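Local coordinates for protein paenibacillus xanthan lyase (Paenibacillus, PDB 6F2P) that cleaves the polysaccharide xanthan by lyase chemistry, as a multidomain, calcium-containing member of polysaccharide lyase family 8, at residues Pro378-Gly383 with Asp491-Leu496; Val907-Ala912 with Val950-Asn955; Tyr768-Leu773 with Leu891-Phe896. All coordinates share one frame; numbering follows the deposited sequence.

Contact 1. Residues Pro378-Gly383 with Asp491-Leu496; sequences PGFGFG and DEIVAL. With CA (calcium ion), chain B.
The delta-methyl of Ile493 is the centre of this contact, reaching two phenylalanine rings of strand 380-385 at once. It lies over one face of Phe382 in a CH-pi contact, with Ile493 CD1 4.2 Å from the ring centroid and offset toward the rim. The two side chains meet tip to tip, and Ile493 CG2 follows behind, 3.9 Å from Phe382 CZ. With Phe380 the isoleucine instead slides past in the opposite direction, Ile493 CD1 coming within 3.7 Å of Phe380 CE2. The rings differ in their first torsions: CG of Phe382 is anti to its backbone N (chi1 -174°), whereas CG of Phe380 sits between backbone N and carbonyl carbon (chi1 64°). No hydrogen bond joins the two segments. The contact packs one sheet of the family 8 super-sandwich domain against another, strand 380-385 belonging to a four-stranded antiparallel sheet and strand 493-501 to a larger one; Met488 of the latter also touches Phe382 and Ile493.

The packing thins toward Asp491, which is partly exposed and meets Phe380 only through its backbone, Asp491 CA lying 3.9 Å from Phe380 CE1 at the ring edge. The acidic groups lead away to calcium, bound by Asp491 OD1 at 2.4 Å and by both carboxylate oxygens of Glu492. Asp490, Gln636 and Glu651 complete the site, and Tyr631 OH hydrogen-bonds Glu492 OE2.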
loop_
_atom_site.group_PDB
_atom_site.type_symbol
_atom_site.label_atom_id
_atom_site.label_comp_id
_atom_site.label_asym_id
_atom_site.label_seq_id
_atom_site.Cartn_x
_atom_site.Cartn_y
_atom_site.Cartn_z
ATOM N N PRO A 378 -16.793 5.468 -15.515
ATOM C CA PRO A 378 -17.465 6.411 -16.411
ATOM C C PRO A 378 -18.409 7.331 -15.637
ATOM O O PRO A 378 -19.357 6.858 -15.015
ATOM C CB PRO A 378 -18.241 5.500 -17.366
ATOM C CG PRO A 378 -18.308 4.163 -16.677
ATOM C CD PRO A 378 -17.055 4.063 -15.878
ATOM N N GLY A 379 -18.133 8.631 -15.666
ATOM C CA GLY A 379 -18.973 9.606 -14.999
ATOM C C GLY A 379 -18.390 10.212 -13.726
ATOM O O GLY A 379 -18.802 11.297 -13.308
ATOM N N PHE A 380 -17.443 9.525 -13.093
ATOM C CA PHE A 380 -16.852 10.065 -11.876
ATOM C C PHE A 380 -15.455 9.538 -11.555
ATOM O O PHE A 380 -15.022 8.513 -12.070
ATOM C CB PHE A 380 -17.781 9.851 -10.680
ATOM C CG PHE A 380 -18.016 8.402 -10.340
ATOM C CD1 PHE A 380 -18.995 7.666 -10.999
ATOM C CD2 PHE A 380 -17.272 7.780 -9.351
ATOM C CE1 PHE A 380 -19.224 6.343 -10.685
ATOM C CE2 PHE A 380 -17.496 6.453 -9.027
ATOM C CZ PHE A 380 -18.474 5.730 -9.700
ATOM N N GLY A 381 -14.753 10.274 -10.703
ATOM C CA GLY A 381 -13.475 9.844 -10.182
ATOM C C GLY A 381 -13.569 9.899 -8.675
ATOM O O GLY A 381 -14.318 10.701 -8.120
ATOM N N PHE A 382 -12.819 9.038 -8.006
ATOM C CA PHE A 382 -12.892 8.943 -6.563
ATOM C C PHE A 382 -11.495 8.772 -6.002
ATOM O O PHE A 382 -10.782 7.835 -6.354
ATOM C CB PHE A 382 -13.760 7.753 -6.176
ATOM C CG PHE A 382 -14.021 7.637 -4.700
ATOM C CD1 PHE A 382 -14.885 8.519 -4.062
ATOM C CD2 PHE A 382 -13.429 6.627 -3.957
ATOM C CE1 PHE A 382 -15.148 8.398 -2.703
ATOM C CE2 PHE A 382 -13.684 6.500 -2.600
ATOM C CZ PHE A 382 -14.546 7.387 -1.974
ATOM N N GLY A 383 -11.102 9.689 -5.132
ATOM C CA GLY A 383 -9.799 9.630 -4.508
ATOM C C GLY A 383 -9.951 9.255 -3.054
ATOM O O GLY A 383 -10.912 9.667 -2.398
ATOM N N ASP A 491 -20.576 1.723 -10.376
ATOM C CA ASP A 491 -21.242 3.021 -10.341
ATOM C C ASP A 491 -21.658 3.397 -8.928
ATOM O O ASP A 491 -22.487 4.275 -8.740
ATOM C CB ASP A 491 -22.459 3.046 -11.277
ATOM C CG ASP A 491 -23.491 1.970 -10.942
ATOM O OD1 ASP A 491 -23.257 1.159 -10.020
ATOM O OD2 ASP A 491 -24.525 1.910 -11.640
ATOM N N GLU A 492 -21.091 2.723 -7.937
ATOM C CA GLU A 492 -21.354 3.078 -6.550
ATOM C C GLU A 492 -20.103 2.923 -5.713
ATOM O O GLU A 492 -19.208 2.149 -6.058
ATOM C CB GLU A 492 -22.471 2.215 -5.951
ATOM C CG GLU A 492 -22.154 0.734 -5.863
ATOM C CD GLU A 492 -22.616 -0.036 -7.092
ATOM O OE1 GLU A 492 -21.807 -0.181 -8.028
ATOM O OE2 GLU A 492 -23.786 -0.494 -7.127
ATOM N N ILE A 493 -20.051 3.675 -4.619
ATOM C CA ILE A 493 -19.049 3.468 -3.584
ATOM C C ILE A 493 -19.746 3.198 -2.262
ATOM O O ILE A 493 -20.577 3.988 -1.820
ATOM C CB ILE A 493 -18.140 4.690 -3.403
ATOM C CG1 ILE A 493 -17.365 4.969 -4.689
ATOM C CG2 ILE A 493 -17.186 4.462 -2.247
ATOM C CD1 ILE A 493 -17.742 6.265 -5.341
ATOM N N VAL A 494 -19.431 2.076 -1.633
ATOM C CA VAL A 494 -20.000 1.803 -0.325
ATOM C C VAL A 494 -18.966 2.146 0.734
ATOM O O VAL A 494 -17.805 1.734 0.635
ATOM C CB VAL A 494 -20.437 0.334 -0.174
ATOM C CG1 VAL A 494 -21.034 0.097 1.208
ATOM C CG2 VAL A 494 -21.435 -0.043 -1.269
ATOM N N ALA A 495 -19.387 2.910 1.737
ATOM C CA ALA A 495 -18.519 3.280 2.849
ATOM C C ALA A 495 -19.065 2.690 4.145
ATOM O O ALA A 495 -20.235 2.894 4.481
ATOM C CB ALA A 495 -18.404 4.800 2.956
ATOM N N LEU A 496 -18.218 1.953 4.859
ATOM C CA LEU A 496 -18.618 1.328 6.110
ATOM C C LEU A 496 -17.692 1.725 7.240
ATOM O O LEU A 496 -16.483 1.867 7.052
ATOM C CB LEU A 496 -18.584 -0.192 5.989
ATOM C CG LEU A 496 -19.469 -0.885 4.957
ATOM C CD1 LEU A 496 -19.398 -2.384 5.183
ATOM C CD2 LEU A 496 -20.904 -0.384 5.037
HETATM CA CA CA B . -23.579 -1.169 -9.525
#

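Contact 2. Residues Val907-Ala912 with Val950-Asn955; sequences VIVDNA and VTFTPN. With CA (calcium ion), chain G.
The touching parts of the two segments run 148° apart, roughly antiparallel, and come closest at Val909 and Pro954, whose CA atoms are 6.4 Å apart with no hydrogen bond between the segments. Val909 divides its methyls between two partners. CG1, anti to the backbone N (chi1 -170°), reaches the edge of the Phe952 ring in its plane, 3.7 Å from Phe952 CD2; the Val909 side chain crosses Pro954 at about a right angle, CG2 lying 4.0 Å from Pro954 CB. Val907, two residues earlier on the same side of the strand, also crosses Pro954 at about a right angle, Val907 CG1 lying 3.9 Å from Pro954 CB. The Val909 and Phe952 side chains slide past each other in opposite directions, and the ring turns its edge to the backbone, Phe952 CE2 lying 4.0 Å from Asp910 C. Beyond this hydrophobic row both carboxylate oxygens of Asp910 bind calcium, OD1 at 2.6 Å, while Asn911 offers OD1. The carbonyls of Tyr933 and Asp936 and the carboxylate of Asp1032 complete the site. With strand 907-910 paired to 1030-1039 and strand 949-952 to 917-920 and 1017-1021, the contact joins two antiparallel sheets across the core of a beta-sandwich, consistent with the golvesin C-terminal domain family.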
loop_
_atom_site.group_PDB
_atom_site.type_symbol
_atom_site.label_atom_id
_atom_site.label_comp_id
_atom_site.label_asym_id
_atom_site.label_seq_id
_atom_site.Cartn_x
_atom_site.Cartn_y
_atom_site.Cartn_z
ATOM N N VAL A 907 -3.679 -44.781 18.609
ATOM C CA VAL A 907 -5.102 -45.062 18.422
ATOM C C VAL A 907 -5.596 -46.122 19.408
ATOM O O VAL A 907 -4.945 -47.146 19.591
ATOM C CB VAL A 907 -5.399 -45.550 16.994
ATOM C CG1 VAL A 907 -6.887 -45.813 16.833
ATOM C CG2 VAL A 907 -4.923 -44.529 15.967
ATOM N N ILE A 908 -6.732 -45.868 20.056
ATOM C CA ILE A 908 -7.341 -46.853 20.953
ATOM C C ILE A 908 -8.734 -47.251 20.475
ATOM O O ILE A 908 -9.545 -46.399 20.116
ATOM C CB ILE A 908 -7.460 -46.331 22.398
ATOM C CG1 ILE A 908 -6.083 -45.996 22.965
ATOM C CG2 ILE A 908 -8.179 -47.356 23.285
ATOM C CD1 ILE A 908 -6.105 -45.537 24.420
ATOM N N VAL A 909 -9.009 -48.551 20.458
ATOM C CA VAL A 909 -10.340 -49.029 20.106
ATOM C C VAL A 909 -10.927 -49.862 21.237
ATOM O O VAL A 909 -10.347 -50.870 21.629
ATOM C CB VAL A 909 -10.328 -49.844 18.809
ATOM C CG1 VAL A 909 -11.743 -50.101 18.350
ATOM C CG2 VAL A 909 -9.558 -49.103 17.730
ATOM N N ASP A 910 -12.064 -49.417 21.773
ATOM C CA ASP A 910 -12.746 -50.130 22.850
ATOM C C ASP A 910 -13.865 -50.959 22.236
ATOM O O ASP A 910 -14.215 -50.750 21.080
ATOM C CB ASP A 910 -13.308 -49.139 23.872
ATOM C CG ASP A 910 -13.701 -49.804 25.179
ATOM O OD1 ASP A 910 -12.790 -50.225 25.925
ATOM O OD2 ASP A 910 -14.915 -49.902 25.465
ATOM N N ASN A 911 -14.416 -51.908 22.986
ATOM C CA ASN A 911 -15.478 -52.756 22.446
ATOM C C ASN A 911 -16.760 -51.970 22.190
ATOM O O ASN A 911 -17.619 -52.394 21.411
ATOM C CB ASN A 911 -15.760 -53.917 23.384
ATOM C CG ASN A 911 -16.019 -53.458 24.795
ATOM O OD1 ASN A 911 -15.100 -53.043 25.500
ATOM N ND2 ASN A 911 -17.277 -53.527 25.220
ATOM N N ALA A 912 -16.882 -50.827 22.861
ATOM C CA ALA A 912 -17.985 -49.899 22.632
ATOM C C ALA A 912 -17.632 -48.544 23.220
ATOM O O ALA A 912 -17.688 -48.401 24.441
ATOM C CB ALA A 912 -19.267 -50.421 23.269
ATOM N N VAL A 950 -14.568 -60.856 17.321
ATOM C CA VAL A 950 -14.627 -59.412 17.538
ATOM C C VAL A 950 -13.463 -58.755 16.795
ATOM O O VAL A 950 -12.304 -59.043 17.089
ATOM C CB VAL A 950 -14.545 -59.056 19.045
ATOM C CG1 VAL A 950 -14.481 -57.549 19.239
ATOM C CG2 VAL A 950 -15.727 -59.639 19.800
ATOM N N THR A 951 -13.767 -57.881 15.837
ATOM C CA THR A 951 -12.732 -57.270 14.991
ATOM C C THR A 951 -12.525 -55.770 15.235
ATOM O O THR A 951 -13.353 -54.948 14.842
ATOM C CB THR A 951 -13.027 -57.493 13.485
ATOM O OG1 THR A 951 -13.065 -58.895 13.200
ATOM C CG2 THR A 951 -11.960 -56.844 12.622
ATOM N N PHE A 952 -11.407 -55.421 15.871
ATOM C CA PHE A 952 -11.036 -54.025 16.094
ATOM C C PHE A 952 -10.342 -53.438 14.864
ATOM O O PHE A 952 -9.201 -53.784 14.571
ATOM C CB PHE A 952 -10.081 -53.901 17.287
ATOM C CG PHE A 952 -10.633 -54.420 18.589
ATOM C CD1 PHE A 952 -10.467 -55.748 18.952
ATOM C CD2 PHE A 952 -11.288 -53.571 19.467
ATOM C CE1 PHE A 952 -10.959 -56.228 20.160
ATOM C CE2 PHE A 952 -11.786 -54.047 20.679
ATOM C CZ PHE A 952 -11.619 -55.380 21.023
ATOM N N THR A 953 -11.016 -52.543 14.151
ATOM C CA THR A 953 -10.400 -51.861 13.013
ATOM C C THR A 953 -10.064 -50.407 13.353
ATOM O O THR A 953 -10.942 -49.545 13.336
ATOM C CB THR A 953 -11.307 -51.902 11.759
ATOM O OG1 THR A 953 -11.699 -53.256 11.490
ATOM C CG2 THR A 953 -10.581 -51.330 10.544
ATOM N N PRO A 954 -8.787 -50.131 13.665
ATOM C CA PRO A 954 -8.350 -48.769 13.997
ATOM C C PRO A 954 -8.202 -47.894 12.761
ATOM O O PRO A 954 -8.022 -48.405 11.655
ATOM C CB PRO A 954 -6.971 -48.992 14.616
ATOM C CG PRO A 954 -6.469 -50.208 13.930
ATOM C CD PRO A 954 -7.677 -51.096 13.750
ATOM N N ASN A 955 -8.284 -46.582 12.960
ATOM C CA ASN A 955 -8.020 -45.622 11.901
ATOM C C ASN A 955 -6.591 -45.107 12.043
ATOM O O ASN A 955 -6.305 -44.252 12.884
ATOM C CB ASN A 955 -9.014 -44.465 11.969
ATOM C CG ASN A 955 -9.027 -43.632 10.704
ATOM O OD1 ASN A 955 -8.092 -43.678 9.901
ATOM N ND2 ASN A 955 -10.091 -42.859 10.522
HETATM CA CA CA G . -14.062 -52.001 27.256
#

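Contact 3. Residues Tyr768-Leu773 with Leu891-Phe896. With CA (calcium ion), chain C.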
loop_
_atom_site.group_PDB
_atom_site.type_symbol
_atom_site.label_atom_id
_atom_site.label_comp_id
_atom_site.label_asym_id
_atom_site.label_seq_id
_atom_site.Cartn_x
_atom_site.Cartn_y
_atom_site.Cartn_z
ATOM N N TYR A 768 13.096 -27.007 8.662
ATOM C CA TYR A 768 12.919 -25.591 8.397
ATOM C C TYR A 768 14.293 -24.949 8.531
ATOM O O TYR A 768 14.753 -24.716 9.646
ATOM C CB TYR A 768 12.000 -24.964 9.446
ATOM C CG TYR A 768 10.539 -25.367 9.400
ATOM C CD1 TYR A 768 10.084 -26.502 10.063
ATOM C CD2 TYR A 768 9.606 -24.581 8.740
ATOM C CE1 TYR A 768 8.747 -26.856 10.040
ATOM C CE2 TYR A 768 8.272 -24.925 8.713
ATOM C CZ TYR A 768 7.849 -26.064 9.362
ATOM O OH TYR A 768 6.518 -26.406 9.333
ATOM N N GLU A 769 14.959 -24.670 7.414
ATOM C CA GLU A 769 16.314 -24.121 7.472
ATOM C C GLU A 769 16.337 -22.704 8.014
ATOM O O GLU A 769 15.706 -21.806 7.454
ATOM C CB GLU A 769 16.975 -24.164 6.097
ATOM C CG GLU A 769 17.005 -25.552 5.488
ATOM C CD GLU A 769 18.029 -26.464 6.147
ATOM O OE1 GLU A 769 18.281 -27.552 5.593
ATOM O OE2 GLU A 769 18.590 -26.103 7.206
ATOM N N ALA A 770 17.075 -22.515 9.105
ATOM C CA ALA A 770 17.158 -21.223 9.773
ATOM C C ALA A 770 17.613 -20.143 8.799
ATOM O O ALA A 770 17.068 -19.046 8.779
ATOM C CB ALA A 770 18.109 -21.304 10.953
ATOM N N GLU A 771 18.597 -20.480 7.974
ATOM C CA GLU A 771 19.146 -19.538 7.009
ATOM C C GLU A 771 18.137 -19.063 5.964
ATOM O O GLU A 771 18.428 -18.150 5.202
ATOM C CB GLU A 771 20.356 -20.151 6.294
ATOM C CG GLU A 771 20.023 -21.337 5.396
ATOM C CD GLU A 771 20.282 -22.673 6.081
ATOM O OE1 GLU A 771 20.443 -23.695 5.371
ATOM O OE2 GLU A 771 20.335 -22.687 7.329
ATOM N N ALA A 772 16.963 -19.683 5.909
ATOM C CA ALA A 772 15.983 -19.312 4.890
ATOM C C ALA A 772 14.630 -18.951 5.490
ATOM O O ALA A 772 13.611 -18.909 4.788
ATOM C CB ALA A 772 15.834 -20.422 3.857
ATOM N N LEU A 773 14.624 -18.674 6.786
ATOM C CA LEU A 773 13.390 -18.337 7.474
ATOM C C LEU A 773 13.188 -16.834 7.556
ATOM O O LEU A 773 14.086 -16.102 7.970
ATOM C CB LEU A 773 13.386 -18.941 8.874
ATOM C CG LEU A 773 13.131 -20.442 8.897
ATOM C CD1 LEU A 773 13.269 -20.991 10.315
ATOM C CD2 LEU A 773 11.748 -20.728 8.315
ATOM N N LEU A 891 24.935 -17.901 19.089
ATOM C CA LEU A 891 24.374 -19.205 18.778
ATOM C C LEU A 891 24.528 -19.489 17.295
ATOM O O LEU A 891 24.441 -18.578 16.466
ATOM C CB LEU A 891 22.896 -19.231 19.164
ATOM C CG LEU A 891 22.065 -20.494 18.932
ATOM C CD1 LEU A 891 22.527 -21.632 19.836
ATOM C CD2 LEU A 891 20.593 -20.189 19.165
ATOM N N MET A 892 24.777 -20.752 16.965
ATOM C CA MET A 892 24.823 -21.187 15.577
ATOM C C MET A 892 23.624 -22.086 15.272
ATOM O O MET A 892 23.699 -23.310 15.422
ATOM C CB MET A 892 26.132 -21.931 15.285
ATOM C CG MET A 892 27.357 -21.038 15.176
ATOM S SD MET A 892 27.328 -19.992 13.703
ATOM C CE MET A 892 28.407 -18.665 14.235
ATOM N N LEU A 893 22.521 -21.477 14.846
ATOM C CA LEU A 893 21.285 -22.209 14.569
ATOM C C LEU A 893 21.266 -22.803 13.155
ATOM O O LEU A 893 21.421 -22.081 12.170
ATOM C CB LEU A 893 20.087 -21.282 14.781
ATOM C CG LEU A 893 18.665 -21.782 14.518
ATOM C CD1 LEU A 893 18.352 -23.038 15.318
ATOM C CD2 LEU A 893 17.686 -20.670 14.865
ATOM N N ASP A 894 21.072 -24.113 13.054
ATOM C CA ASP A 894 21.056 -24.764 11.745
ATOM C C ASP A 894 19.634 -24.869 11.209
ATOM O O ASP A 894 19.357 -24.423 10.096
ATOM C CB ASP A 894 21.726 -26.148 11.797
ATOM C CG ASP A 894 21.894 -26.783 10.409
ATOM O OD1 ASP A 894 21.583 -26.113 9.396
ATOM O OD2 ASP A 894 22.351 -27.948 10.327
ATOM N N ASN A 895 18.738 -25.461 11.998
ATOM C CA ASN A 895 17.349 -25.612 11.571
ATOM C C ASN A 895 16.376 -25.934 12.702
ATOM O O ASN A 895 16.769 -26.057 13.859
ATOM C CB ASN A 895 17.227 -26.650 10.445
ATOM C CG ASN A 895 17.610 -28.058 10.884
ATOM O OD1 ASN A 895 17.471 -28.428 12.049
ATOM N ND2 ASN A 895 18.084 -28.858 9.935
ATOM N N PHE A 896 15.101 -26.048 12.345
ATOM C CA PHE A 896 14.086 -26.588 13.233
ATOM C C PHE A 896 13.509 -27.834 12.573
ATOM O O PHE A 896 13.506 -27.952 11.347
ATOM C CB PHE A 896 12.951 -25.589 13.455
ATOM C CG PHE A 896 13.333 -24.384 14.271
ATOM C CD1 PHE A 896 13.479 -24.481 15.644
ATOM C CD2 PHE A 896 13.509 -23.147 13.666
ATOM C CE1 PHE A 896 13.816 -23.380 16.399
ATOM C CE2 PHE A 896 13.844 -22.032 14.420
ATOM C CZ PHE A 896 14.000 -22.152 15.791
HETATM CA CA CA C . 20.758 -24.876 7.690
#
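Glu769 and Asn895 point to one face of the sheet, Tyr768 and Phe896 to the other. The latter two form an antiparallel hydrogen-bonded pair, with Tyr768 N to Phe896 O at 2.9 Å and Phe896 N to Tyr768 O at 3.0 Å. The phenol ring turns its edge to Phe896 O, and its hydroxyl bonds to Asp812 O. Leu773 crosses Phe896 obliquely, Leu773 CD1 meeting the ring edge in plane, 4.0 Å from Phe896 CD2. Ala770 CB sits against Leu893 CG at 3.6 Å.

Three carboxylates converge on one calcium ion from the two segments. Glu769, bent at chi2 (-74°), brings only OE2 to the metal, at 2.5 Å. Glu771, carried there by the 3-10 turn at 770-771, has its CG in the crowded position between backbone N and carbonyl carbon and clasps the ion with both oxygens. Asp894, with CG anti to its backbone N (chi1 -172°), adds OD1 at 2.3 Å. The main-chain Asp894 O is a further ligand and also accepts Ala770 N at 3.1 Å, a donor that stands above the carbonyl plane. So many negative groups are probably tolerable because the cation lies between them, and Asp894 OD2 has Arg824 as a salt-bridge partner.

Asp894 and Asn895 both face Arg824, a classic beta bulge in strand 891-900. That strand lies among 768-769, 794-798 and 817-826; Ser791 O and Lys794 O, from the approach to and start of 794-798, complete the calcium site, while Leu773, Tyr768 and Leu893 pack on strand 806-813 of the second sheet.

Each contact carries part of a different calcium site, and the three are well separated. In chain order they run contact 1, contact 3, contact 2. The centres of contacts 1 and 3 are about 49 Å apart, on opposite sides of the chain's centre, and those of contacts 3 and 2 about 42 Å, with nearest atoms about 22 Å apart. The calcium sites of contacts 2 and 3 resemble each other, each completed in part by two backbone carbonyls, but contact 3 is itself the pairing of 768-769 with 891-900, whereas contact 2 packs the corresponding strand, 907-910, on the other sheet. Contact 1 instead packs two sheets of the super-sandwich domain, and its calcium ligands reach to strand 646-651.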